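Local coordinates for protein Dot/Icm T4SS effector (Legionella pneumophila, PDB 6VVE) that acts as a bacterial effector kinase that binds ADP and manganese and is activated by host inositol hexakisphosphate, at residues Q231-Y236 with I284-K289; Y227-W232 with D265-D270; P160-F165 with E199-I204. All blocks are in the same frame, centred on the assembly; numbering follows the deposited sequence.

Contact 1. Residues Q231-Y236 with I284-K289; sequences QWLYVY and ISLPKK
Tyr-236 meets Pro-287 as the prolyl ring slides past the phenol in the opposite direction, a compact example of how a helix can receive an incoming loop by packing: residues 231-236 and 284-289 share no hydrogen bond, and it is Asn-237, further along the same helix, that supplies one. Pro-287 CD stands 4.0 Å from the centroid of the Tyr-236 ring and only 8° off the ring normal, which makes this a CH-pi contact over the face. Pro-287 N lies over the same ring, offset toward its rim. Tyr-236 CE2 comes within 3.3 Å of Leu-286 C, which approaches the ring obliquely, and Ser-285 CB lies at the ring edge near its plane, 3.7 Å from CE2. CG of Tyr-236 is anti to the backbone N (chi1 -171°), which starts the ring off toward the loop.

One turn back on the helix, Leu-233 uses a single methyl, CD1, which sits 3.6 Å from Ser-285 O and 3.9 Å from Leu-286 CD2. That same Leu-286 methyl borders the indole of Trp-232 near its plane, 4.1 Å from CH2. Pro-287 CD is also at the indole edge, at CZ3, so the proline touches both aromatic rings.

Polar groups farther out hold these pieces in place. Ser-285 is bonded through its N to Asn-237 OD1 and through its OG to Tyr-240 O, while Leu-275 of helix 272-280 packs on both Leu-233 and Ile-284.

Pro-287, at the N-cap position of helix 288-299, has no N-H to give. The first backbone N-H of that helix, Lys-288 N, donates to OE1 of Glu-163 on helix 159-174, whose OE2 is hydrogen-bonded to Tyr-236 OH; one carboxylate thus ties the ring and the helix start together.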
loop_
_atom_site.group_PDB
_atom_site.type_symbol
_atom_site.label_atom_id
_atom_site.label_comp_id
_atom_site.label_asym_id
_atom_site.label_seq_id
_atom_site.Cartn_x
_atom_site.Cartn_y
_atom_site.Cartn_z
ATOM N N GLN A 231 1.015 -9.416 6.990
ATOM C CA GLN A 231 1.333 -8.050 7.389
ATOM C C GLN A 231 0.157 -7.392 8.092
ATOM O O GLN A 231 0.309 -6.815 9.179
ATOM C CB GLN A 231 1.732 -7.259 6.137
ATOM C CG GLN A 231 2.370 -5.925 6.369
ATOM C CD GLN A 231 2.858 -5.314 5.071
ATOM O OE1 GLN A 231 2.065 -4.992 4.186
ATOM N NE2 GLN A 231 4.167 -5.190 4.938
ATOM N N TRP A 232 -1.023 -7.461 7.473
ATOM C CA TRP A 232 -2.213 -6.825 8.029
ATOM C C TRP A 232 -2.445 -7.238 9.478
ATOM O O TRP A 232 -2.894 -6.429 10.302
ATOM C CB TRP A 232 -3.435 -7.201 7.181
ATOM C CG TRP A 232 -3.711 -8.671 7.220
ATOM C CD1 TRP A 232 -3.154 -9.631 6.423
ATOM C CD2 TRP A 232 -4.602 -9.353 8.106
ATOM N NE1 TRP A 232 -3.644 -10.874 6.765
ATOM C CE2 TRP A 232 -4.535 -10.725 7.796
ATOM C CE3 TRP A 232 -5.440 -8.940 9.142
ATOM C CZ2 TRP A 232 -5.292 -11.680 8.472
ATOM C CZ3 TRP A 232 -6.197 -9.896 9.814
ATOM C CH2 TRP A 232 -6.112 -11.244 9.477
ATOM N N LEU A 233 -2.153 -8.499 9.806
ATOM C CA LEU A 233 -2.395 -8.987 11.160
ATOM C C LEU A 233 -1.434 -8.355 12.152
ATOM O O LEU A 233 -1.827 -8.044 13.291
ATOM C CB LEU A 233 -2.274 -10.507 11.186
ATOM C CG LEU A 233 -2.577 -11.223 12.498
ATOM C CD1 LEU A 233 -4.044 -11.098 12.853
ATOM C CD2 LEU A 233 -2.162 -12.698 12.403
ATOM N N TYR A 234 -0.172 -8.160 11.746
ATOM C CA TYR A 234 0.808 -7.564 12.651
ATOM C C TYR A 234 0.415 -6.134 13.014
ATOM O O TYR A 234 0.510 -5.727 14.181
ATOM C CB TYR A 234 2.197 -7.558 12.016
ATOM C CG TYR A 234 2.675 -8.879 11.455
ATOM C CD1 TYR A 234 2.122 -10.086 11.868
ATOM C CD2 TYR A 234 3.713 -8.917 10.530
ATOM C CE1 TYR A 234 2.559 -11.286 11.349
ATOM C CE2 TYR A 234 4.175 -10.117 10.017
ATOM C CZ TYR A 234 3.585 -11.295 10.416
ATOM O OH TYR A 234 4.041 -12.474 9.885
ATOM N N VAL A 235 -0.022 -5.355 12.020
ATOM C CA VAL A 235 -0.421 -3.974 12.273
ATOM C C VAL A 235 -1.578 -3.933 13.265
ATOM O O VAL A 235 -1.552 -3.184 14.254
ATOM C CB VAL A 235 -0.784 -3.271 10.952
ATOM C CG1 VAL A 235 -1.287 -1.863 11.222
ATOM C CG2 VAL A 235 0.413 -3.246 10.008
ATOM N N TYR A 236 -2.610 -4.744 13.021
ATOM C CA TYR A 236 -3.793 -4.684 13.871
ATOM C C TYR A 236 -3.477 -5.100 15.305
ATOM O O TYR A 236 -3.895 -4.439 16.261
ATOM C CB TYR A 236 -4.902 -5.565 13.309
ATOM C CG TYR A 236 -6.206 -5.365 14.041
ATOM C CD1 TYR A 236 -7.048 -4.305 13.719
ATOM C CD2 TYR A 236 -6.601 -6.230 15.053
ATOM C CE1 TYR A 236 -8.246 -4.113 14.389
ATOM C CE2 TYR A 236 -7.802 -6.051 15.720
ATOM C CZ TYR A 236 -8.612 -4.985 15.391
ATOM O OH TYR A 236 -9.799 -4.788 16.056
ATOM N N ILE A 284 -4.766 -13.931 19.506
ATOM C CA ILE A 284 -4.623 -12.852 18.546
ATOM C C ILE A 284 -5.918 -12.049 18.523
ATOM O O ILE A 284 -6.979 -12.509 18.954
ATOM C CB ILE A 284 -4.290 -13.360 17.128
ATOM C CG1 ILE A 284 -5.427 -14.234 16.590
ATOM C CG2 ILE A 284 -3.000 -14.141 17.136
ATOM C CD1 ILE A 284 -5.275 -14.600 15.117
ATOM N N SER A 285 -5.817 -10.839 18.000
ATOM C CA SER A 285 -6.965 -9.982 17.742
ATOM C C SER A 285 -7.282 -9.991 16.252
ATOM O O SER A 285 -6.433 -10.298 15.410
ATOM C CB SER A 285 -6.691 -8.548 18.210
ATOM O OG SER A 285 -6.430 -8.531 19.598
ATOM N N LEU A 286 -8.517 -9.632 15.931
ATOM C CA LEU A 286 -8.966 -9.543 14.552
ATOM C C LEU A 286 -9.874 -8.325 14.417
ATOM O O LEU A 286 -10.608 -8.001 15.353
ATOM C CB LEU A 286 -9.733 -10.802 14.122
ATOM C CG LEU A 286 -8.971 -12.120 14.110
ATOM C CD1 LEU A 286 -9.931 -13.268 13.834
ATOM C CD2 LEU A 286 -7.859 -12.093 13.085
ATOM N N PRO A 287 -9.834 -7.649 13.269
ATOM C CA PRO A 287 -10.818 -6.580 13.030
ATOM C C PRO A 287 -12.225 -7.102 13.268
ATOM O O PRO A 287 -12.534 -8.258 12.975
ATOM C CB PRO A 287 -10.584 -6.204 11.561
ATOM C CG PRO A 287 -9.148 -6.568 11.312
ATOM C CD PRO A 287 -8.903 -7.810 12.136
ATOM N N LYS A 288 -13.080 -6.235 13.810
ATOM C CA LYS A 288 -14.415 -6.667 14.207
ATOM C C LYS A 288 -15.155 -7.341 13.058
ATOM O O LYS A 288 -15.800 -8.376 13.250
ATOM C CB LYS A 288 -15.216 -5.473 14.731
ATOM C CG LYS A 288 -16.444 -5.866 15.535
ATOM C CD LYS A 288 -17.247 -4.640 15.961
ATOM C CE LYS A 288 -18.130 -4.946 17.164
ATOM N NZ LYS A 288 -19.020 -6.116 16.931
ATOM N N LYS A 289 -15.064 -6.776 11.850
ATOM C CA LYS A 289 -15.836 -7.310 10.733
ATOM C C LYS A 289 -15.313 -8.666 10.286
ATOM O O LYS A 289 -16.099 -9.515 9.846
ATOM C CB LYS A 289 -15.823 -6.333 9.557
ATOM C CG LYS A 289 -16.722 -6.759 8.415
ATOM C CD LYS A 289 -16.799 -5.701 7.319
ATOM C CE LYS A 289 -17.844 -6.077 6.274
ATOM N NZ LYS A 289 -18.011 -5.013 5.244
#

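Contact 2. Residues Y227-W232 with D265-D270; sequences YGKDQW and DESLSD
Trp-232 presents the NE1 edge of its indole to Ser-269: the N-H donates to OG at 2.7 Å, only 6° out of the ring plane, and Ser-269 CB lies at that edge in plane. Leu-233 CB sits over the centre of one indole face, 3.9 Å above the plane, and Lys-170 is a cation-pi partner of the ring. The second flat group is the carboxylate of Asp-230, which illustrates how one acid can organise a loop. Its OD2 takes Leu-268 N at 2.8 Å through the syn lone pair. OD1 is met on the syn side by Ser-269 N, 3.0 Å away and 28° out of the plane, and Ser-269 OG lies 2.9 Å from OD1. Tyr-260 OH adds a further bond to OD2.

Lys-229 crosses the Asp-270 side chain at about a right angle, with CE 3.5 Å from OD1. NZ stays 4.3 Å from Asp-270 OD1, and a water links the two, weakly on the lysine side; Asn-173 O is a direct partner of NZ.

Asp-230 sits just before helix 231-239 yet makes no capping bond there. Its carboxylate instead gathers two consecutive loop amides, which would be expected to stabilise its negative charge and hold the loop at Leu-268 and Ser-269 against the junction of helices 219-229 and 231-239.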
loop_
_atom_site.group_PDB
_atom_site.type_symbol
_atom_site.label_atom_id
_atom_site.label_comp_id
_atom_site.label_asym_id
_atom_site.label_seq_id
_atom_site.Cartn_x
_atom_site.Cartn_y
_atom_site.Cartn_z
ATOM N N TYR A 227 5.750 -13.225 5.932
ATOM C CA TYR A 227 5.507 -12.034 6.742
ATOM C C TYR A 227 4.621 -11.038 5.995
ATOM O O TYR A 227 3.776 -10.360 6.597
ATOM C CB TYR A 227 6.825 -11.377 7.133
ATOM C CG TYR A 227 7.681 -12.170 8.095
ATOM C CD1 TYR A 227 7.116 -13.057 9.002
ATOM C CD2 TYR A 227 9.060 -12.011 8.115
ATOM C CE1 TYR A 227 7.896 -13.770 9.888
ATOM C CE2 TYR A 227 9.849 -12.716 9.000
ATOM C CZ TYR A 227 9.265 -13.594 9.888
ATOM O OH TYR A 227 10.062 -14.299 10.772
ATOM N N GLY A 228 4.791 -10.946 4.677
ATOM C CA GLY A 228 3.997 -10.005 3.907
ATOM C C GLY A 228 2.530 -10.385 3.844
ATOM O O GLY A 228 1.660 -9.524 3.969
ATOM N N LYS A 229 2.237 -11.680 3.658
ATOM C CA LYS A 229 0.849 -12.114 3.573
ATOM C C LYS A 229 0.106 -11.916 4.889
ATOM O O LYS A 229 -1.122 -11.761 4.879
ATOM C CB LYS A 229 0.784 -13.579 3.143
ATOM C CG LYS A 229 1.093 -13.796 1.659
ATOM C CD LYS A 229 0.610 -15.152 1.164
ATOM C CE LYS A 229 -0.910 -15.203 1.029
ATOM N NZ LYS A 229 -1.424 -14.262 -0.009
ATOM N N ASP A 230 0.818 -11.928 6.020
ATOM C CA ASP A 230 0.225 -11.699 7.332
ATOM C C ASP A 230 0.492 -10.293 7.843
ATOM O O ASP A 230 0.232 -10.005 9.014
ATOM C CB ASP A 230 0.751 -12.728 8.343
ATOM C CG ASP A 230 0.325 -14.157 7.990
ATOM O OD1 ASP A 230 -0.618 -14.315 7.176
ATOM O OD2 ASP A 230 0.935 -15.114 8.523
ATOM N N GLN A 231 1.015 -9.416 6.990
ATOM C CA GLN A 231 1.333 -8.050 7.389
ATOM C C GLN A 231 0.157 -7.392 8.092
ATOM O O GLN A 231 0.309 -6.815 9.179
ATOM C CB GLN A 231 1.732 -7.259 6.137
ATOM C CG GLN A 231 2.370 -5.925 6.369
ATOM C CD GLN A 231 2.858 -5.314 5.071
ATOM O OE1 GLN A 231 2.065 -4.992 4.186
ATOM N NE2 GLN A 231 4.167 -5.190 4.938
ATOM N N TRP A 232 -1.023 -7.461 7.473
ATOM C CA TRP A 232 -2.213 -6.825 8.029
ATOM C C TRP A 232 -2.445 -7.238 9.478
ATOM O O TRP A 232 -2.894 -6.429 10.302
ATOM C CB TRP A 232 -3.435 -7.201 7.181
ATOM C CG TRP A 232 -3.711 -8.671 7.220
ATOM C CD1 TRP A 232 -3.154 -9.631 6.423
ATOM C CD2 TRP A 232 -4.602 -9.353 8.106
ATOM N NE1 TRP A 232 -3.644 -10.874 6.765
ATOM C CE2 TRP A 232 -4.535 -10.725 7.796
ATOM C CE3 TRP A 232 -5.440 -8.940 9.142
ATOM C CZ2 TRP A 232 -5.292 -11.680 8.472
ATOM C CZ3 TRP A 232 -6.197 -9.896 9.814
ATOM C CH2 TRP A 232 -6.112 -11.244 9.477
ATOM N N ASP A 265 6.819 -22.241 5.322
ATOM C CA ASP A 265 6.359 -21.714 4.036
ATOM C C ASP A 265 4.836 -21.615 3.986
ATOM O O ASP A 265 4.212 -21.876 2.956
ATOM C CB ASP A 265 6.885 -22.564 2.877
ATOM C CG ASP A 265 8.397 -22.507 2.756
ATOM O OD1 ASP A 265 8.963 -21.414 2.963
ATOM O OD2 ASP A 265 9.018 -23.550 2.476
ATOM N N GLU A 266 4.235 -21.235 5.107
ATOM C CA GLU A 266 2.795 -21.057 5.199
ATOM C C GLU A 266 2.494 -19.807 6.014
ATOM O O GLU A 266 3.222 -19.464 6.955
ATOM C CB GLU A 266 2.108 -22.268 5.843
ATOM C CG GLU A 266 2.043 -23.491 4.945
ATOM C CD GLU A 266 1.256 -24.626 5.567
ATOM O OE1 GLU A 266 1.119 -24.650 6.807
ATOM O OE2 GLU A 266 0.772 -25.498 4.813
ATOM N N SER A 267 1.407 -19.135 5.649
ATOM C CA SER A 267 0.952 -17.933 6.327
ATOM C C SER A 267 -0.359 -18.216 7.048
ATOM O O SER A 267 -1.120 -19.109 6.662
ATOM C CB SER A 267 0.761 -16.783 5.337
ATOM O OG SER A 267 -0.230 -17.098 4.359
ATOM N N LEU A 268 -0.610 -17.452 8.111
ATOM C CA LEU A 268 -1.851 -17.609 8.851
ATOM C C LEU A 268 -3.055 -17.269 7.988
ATOM O O LEU A 268 -4.120 -17.884 8.138
ATOM C CB LEU A 268 -1.834 -16.731 10.099
ATOM C CG LEU A 268 -0.725 -17.029 11.105
ATOM C CD1 LEU A 268 -0.649 -15.941 12.161
ATOM C CD2 LEU A 268 -0.949 -18.382 11.758
ATOM N N SER A 269 -2.904 -16.308 7.070
ATOM C CA SER A 269 -4.035 -15.882 6.248
ATOM C C SER A 269 -4.504 -16.985 5.311
ATOM O O SER A 269 -5.696 -17.052 4.985
ATOM C CB SER A 269 -3.659 -14.628 5.454
ATOM O OG SER A 269 -3.315 -13.564 6.334
ATOM N N ASP A 270 -3.597 -17.858 4.873
ATOM C CA ASP A 270 -3.968 -18.999 4.048
ATOM C C ASP A 270 -4.650 -20.105 4.845
ATOM O O ASP A 270 -5.013 -21.134 4.260
ATOM C CB ASP A 270 -2.735 -19.571 3.347
ATOM C CG ASP A 270 -2.172 -18.636 2.290
ATOM O OD1 ASP A 270 -2.967 -17.957 1.606
ATOM O OD2 ASP A 270 -0.929 -18.582 2.146
HETATM O O HOH W 1 -3.677 -16.121 0.128
#

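Contact 3. Residues P160-F165 with E199-I204; sequences PKIEEF and EMVKTI. With ADP (adenosine-5'-diphosphate), chain C.
Phe-165 crosses Val-201 at about a right angle and ends on Thr-203, an example of one aromatic side chain bridging two strand residues that both point to the helix. Its CB lies 3.8 Å from Val-201 O, and CG, anti to the backbone N (chi1 169°), rests near Val-201 CG1. Farther out, CD1 comes to 3.4 Å from Val-201 O. CE1 then reaches Thr-203 CB at 3.6 Å, and CZ stays against the same carbon at 3.7 Å, with Thr-203 CG2 in plane at the ring edge.

The other methyl of Val-201, CG2, packs 3.8 Å from Lys-161 CB. Lys-161 stretches past Met-200, a selenomethionine, to hydrogen-bond through NZ with Thr-197 O and Glu-198 O. Where helix and strand backbones come close, a water donates to Lys-161 O at 2.6 Å and accepts from Val-201 N.

The strand pairs with 194-196 in a two-stranded hairpin, and beyond it Ile-204 CD1 touches ADP C8 at 3.6 Å. A C-lobe helix backing a hairpin that runs into the nucleotide site is consistent with the protein kinase fold, in which such a hairpin leads into the DFG segment; Asp-205, a residue of the ADP pocket, probably occupies that place.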
loop_
_atom_site.group_PDB
_atom_site.type_symbol
_atom_site.label_atom_id
_atom_site.label_comp_id
_atom_site.label_asym_id
_atom_site.label_seq_id
_atom_site.Cartn_x
_atom_site.Cartn_y
_atom_site.Cartn_z
ATOM N N PRO A 160 -12.528 2.614 13.952
ATOM C CA PRO A 160 -12.978 2.184 12.614
ATOM C C PRO A 160 -12.029 2.590 11.502
ATOM O O PRO A 160 -11.899 1.852 10.518
ATOM C CB PRO A 160 -14.348 2.869 12.469
ATOM C CG PRO A 160 -14.802 3.117 13.884
ATOM C CD PRO A 160 -13.553 3.407 14.664
ATOM N N LYS A 161 -11.365 3.746 11.621
ATOM C CA LYS A 161 -10.390 4.144 10.609
ATOM C C LYS A 161 -9.296 3.094 10.460
ATOM O O LYS A 161 -8.935 2.699 9.341
ATOM C CB LYS A 161 -9.771 5.491 10.971
ATOM C CG LYS A 161 -10.673 6.684 10.770
ATOM C CD LYS A 161 -9.907 7.983 10.969
ATOM C CE LYS A 161 -10.848 9.174 11.044
ATOM N NZ LYS A 161 -10.111 10.443 11.270
ATOM N N ILE A 162 -8.745 2.640 11.586
ATOM C CA ILE A 162 -7.665 1.664 11.539
ATOM C C ILE A 162 -8.196 0.307 11.096
ATOM O O ILE A 162 -7.556 -0.395 10.308
ATOM C CB ILE A 162 -6.962 1.586 12.910
ATOM C CG1 ILE A 162 -6.555 2.984 13.379
ATOM C CG2 ILE A 162 -5.752 0.669 12.826
ATOM C CD1 ILE A 162 -5.785 3.009 14.679
ATOM N N GLU A 163 -9.367 -0.085 11.598
ATOM C CA GLU A 163 -9.986 -1.333 11.164
ATOM C C GLU A 163 -10.151 -1.355 9.646
ATOM O O GLU A 163 -9.764 -2.324 8.981
ATOM C CB GLU A 163 -11.338 -1.521 11.858
ATOM C CG GLU A 163 -11.293 -1.426 13.379
ATOM C CD GLU A 163 -11.615 -2.742 14.074
ATOM O OE1 GLU A 163 -12.169 -3.655 13.428
ATOM O OE2 GLU A 163 -11.302 -2.864 15.277
ATOM N N GLU A 164 -10.702 -0.280 9.080
ATOM C CA GLU A 164 -10.943 -0.245 7.643
ATOM C C GLU A 164 -9.634 -0.296 6.865
ATOM O O GLU A 164 -9.548 -0.947 5.815
ATOM C CB GLU A 164 -11.741 1.008 7.281
ATOM C CG GLU A 164 -12.202 1.047 5.835
ATOM C CD GLU A 164 -12.999 2.296 5.502
ATOM O OE1 GLU A 164 -13.229 3.121 6.411
ATOM O OE2 GLU A 164 -13.395 2.453 4.327
ATOM N N PHE A 165 -8.593 0.375 7.363
ATOM C CA PHE A 165 -7.307 0.300 6.685
ATOM C C PHE A 165 -6.730 -1.110 6.739
ATOM O O PHE A 165 -6.208 -1.614 5.739
ATOM C CB PHE A 165 -6.307 1.273 7.306
ATOM C CG PHE A 165 -4.901 1.065 6.818
ATOM C CD1 PHE A 165 -4.472 1.625 5.629
ATOM C CD2 PHE A 165 -4.016 0.261 7.541
ATOM C CE1 PHE A 165 -3.177 1.420 5.179
ATOM C CE2 PHE A 165 -2.733 0.045 7.091
ATOM C CZ PHE A 165 -2.306 0.624 5.910
ATOM N N GLU A 199 -11.366 11.193 6.950
ATOM C CA GLU A 199 -12.263 10.079 6.699
ATOM C C GLU A 199 -11.645 8.720 7.003
ATOM O O GLU A 199 -12.385 7.764 7.267
ATOM C CB GLU A 199 -12.713 10.093 5.234
ATOM C CG GLU A 199 -13.360 11.388 4.785
ATOM C CD GLU A 199 -14.805 11.494 5.219
ATOM O OE1 GLU A 199 -15.646 11.899 4.391
ATOM O OE2 GLU A 199 -15.100 11.165 6.388
HETATM N N MSE A 200 -10.322 8.607 6.986
HETATM C CA MSE A 200 -9.687 7.309 6.999
HETATM C C MSE A 200 -8.230 7.345 7.428
HETATM O O MSE A 200 -7.694 8.397 7.782
HETATM C CB MSE A 200 -9.776 6.700 5.594
HETATM C CG MSE A 200 -8.962 7.478 4.560
HETATM SE SE MSE A 200 -9.257 6.886 2.718
HETATM C CE MSE A 200 -11.094 7.475 2.500
ATOM N N VAL A 201 -7.591 6.179 7.394
ATOM C CA VAL A 201 -6.151 6.048 7.565
ATOM C C VAL A 201 -5.562 5.613 6.230
ATOM O O VAL A 201 -6.074 4.680 5.600
ATOM C CB VAL A 201 -5.811 5.048 8.682
ATOM C CG1 VAL A 201 -4.364 4.591 8.562
ATOM C CG2 VAL A 201 -6.065 5.669 10.033
ATOM N N LYS A 202 -4.503 6.295 5.799
ATOM C CA LYS A 202 -3.765 5.964 4.597
ATOM C C LYS A 202 -2.341 5.563 4.972
ATOM O O LYS A 202 -1.876 5.782 6.099
ATOM C CB LYS A 202 -3.739 7.149 3.626
ATOM C CG LYS A 202 -5.105 7.739 3.303
ATOM C CD LYS A 202 -4.961 9.010 2.468
ATOM C CE LYS A 202 -6.312 9.629 2.144
ATOM N NZ LYS A 202 -7.072 8.830 1.150
ATOM N N THR A 203 -1.638 4.972 4.016
ATOM C CA THR A 203 -0.250 4.584 4.212
ATOM C C THR A 203 0.604 5.174 3.095
ATOM O O THR A 203 0.196 5.197 1.926
ATOM C CB THR A 203 -0.077 3.062 4.251
ATOM O OG1 THR A 203 1.287 2.752 4.605
ATOM C CG2 THR A 203 -0.401 2.423 2.906
ATOM N N ILE A 204 1.805 5.627 3.459
ATOM C CA ILE A 204 2.711 6.293 2.534
ATOM C C ILE A 204 4.009 5.503 2.437
ATOM O O ILE A 204 4.089 4.357 2.895
ATOM C CB ILE A 204 2.975 7.740 2.986
ATOM C CG1 ILE A 204 3.511 7.764 4.420
ATOM C CG2 ILE A 204 1.701 8.560 2.882
ATOM C CD1 ILE A 204 3.973 9.141 4.894
HETATM P PB ADP C . 10.049 7.294 5.504
HETATM O O1B ADP C . 9.357 6.249 6.357
HETATM O O2B ADP C . 10.452 8.526 6.272
HETATM O O3B ADP C . 11.126 6.746 4.585
HETATM P PA ADP C . 9.025 9.085 3.550
HETATM O O1A ADP C . 8.220 8.777 2.315
HETATM O O2A ADP C . 10.481 9.443 3.419
HETATM O O3A ADP C . 8.884 7.793 4.500
HETATM O "O5'" ADP C . 8.269 10.276 4.306
HETATM C "C5'" ADP C . 8.908 11.061 5.299
HETATM C "C4'" ADP C . 7.934 12.075 5.840
HETATM O "O4'" ADP C . 7.464 12.967 4.809
HETATM C "C3'" ADP C . 6.675 11.436 6.474
HETATM O "O3'" ADP C . 6.824 11.137 7.836
HETATM C "C2'" ADP C . 5.595 12.512 6.229
HETATM O "O2'" ADP C . 5.512 13.385 7.339
HETATM C "C1'" ADP C . 6.073 13.270 4.978
HETATM N N9 ADP C . 5.279 12.788 3.830
HETATM C C8 ADP C . 5.613 11.748 3.035
HETATM N N7 ADP C . 4.667 11.551 2.080
HETATM C C5 ADP C . 3.715 12.481 2.267
HETATM C C6 ADP C . 2.443 12.836 1.611
HETATM N N6 ADP C . 2.018 12.137 0.541
HETATM N N1 ADP C . 1.733 13.880 2.109
HETATM C C2 ADP C . 2.161 14.586 3.182
HETATM N N3 ADP C . 3.312 14.309 3.820
HETATM C C4 ADP C . 4.118 13.294 3.419
HETATM O O HOH W 2 -9.473 3.960 7.164
#

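How the contacts relate
Contacts 1 and 2 share Gln-231 and Trp-232 at the start of helix 231-239, and their centres are 12 Å apart; Leu-233 CD2 and Leu-268 CD1 meet between them at 3.6 Å. Glu-163 of 160-165 connects contact 3 to contact 1, its OE2 2.6 Å from Tyr-236 OH and its OE1 2.8 Å from Lys-288 N. Contacts 2 and 3 do not touch: their centres are 20 Å apart and their nearest atoms about 6 Å. Helix 159-174 borders all three, through Glu-163 in contact 1, Asn-173 in contact 2 and Phe-165 in contact 3. Only contact 3 holds a residue of the ADP pocket, Ile-204, and its Thr-203 side chain is about 12 Å from the manganese ion.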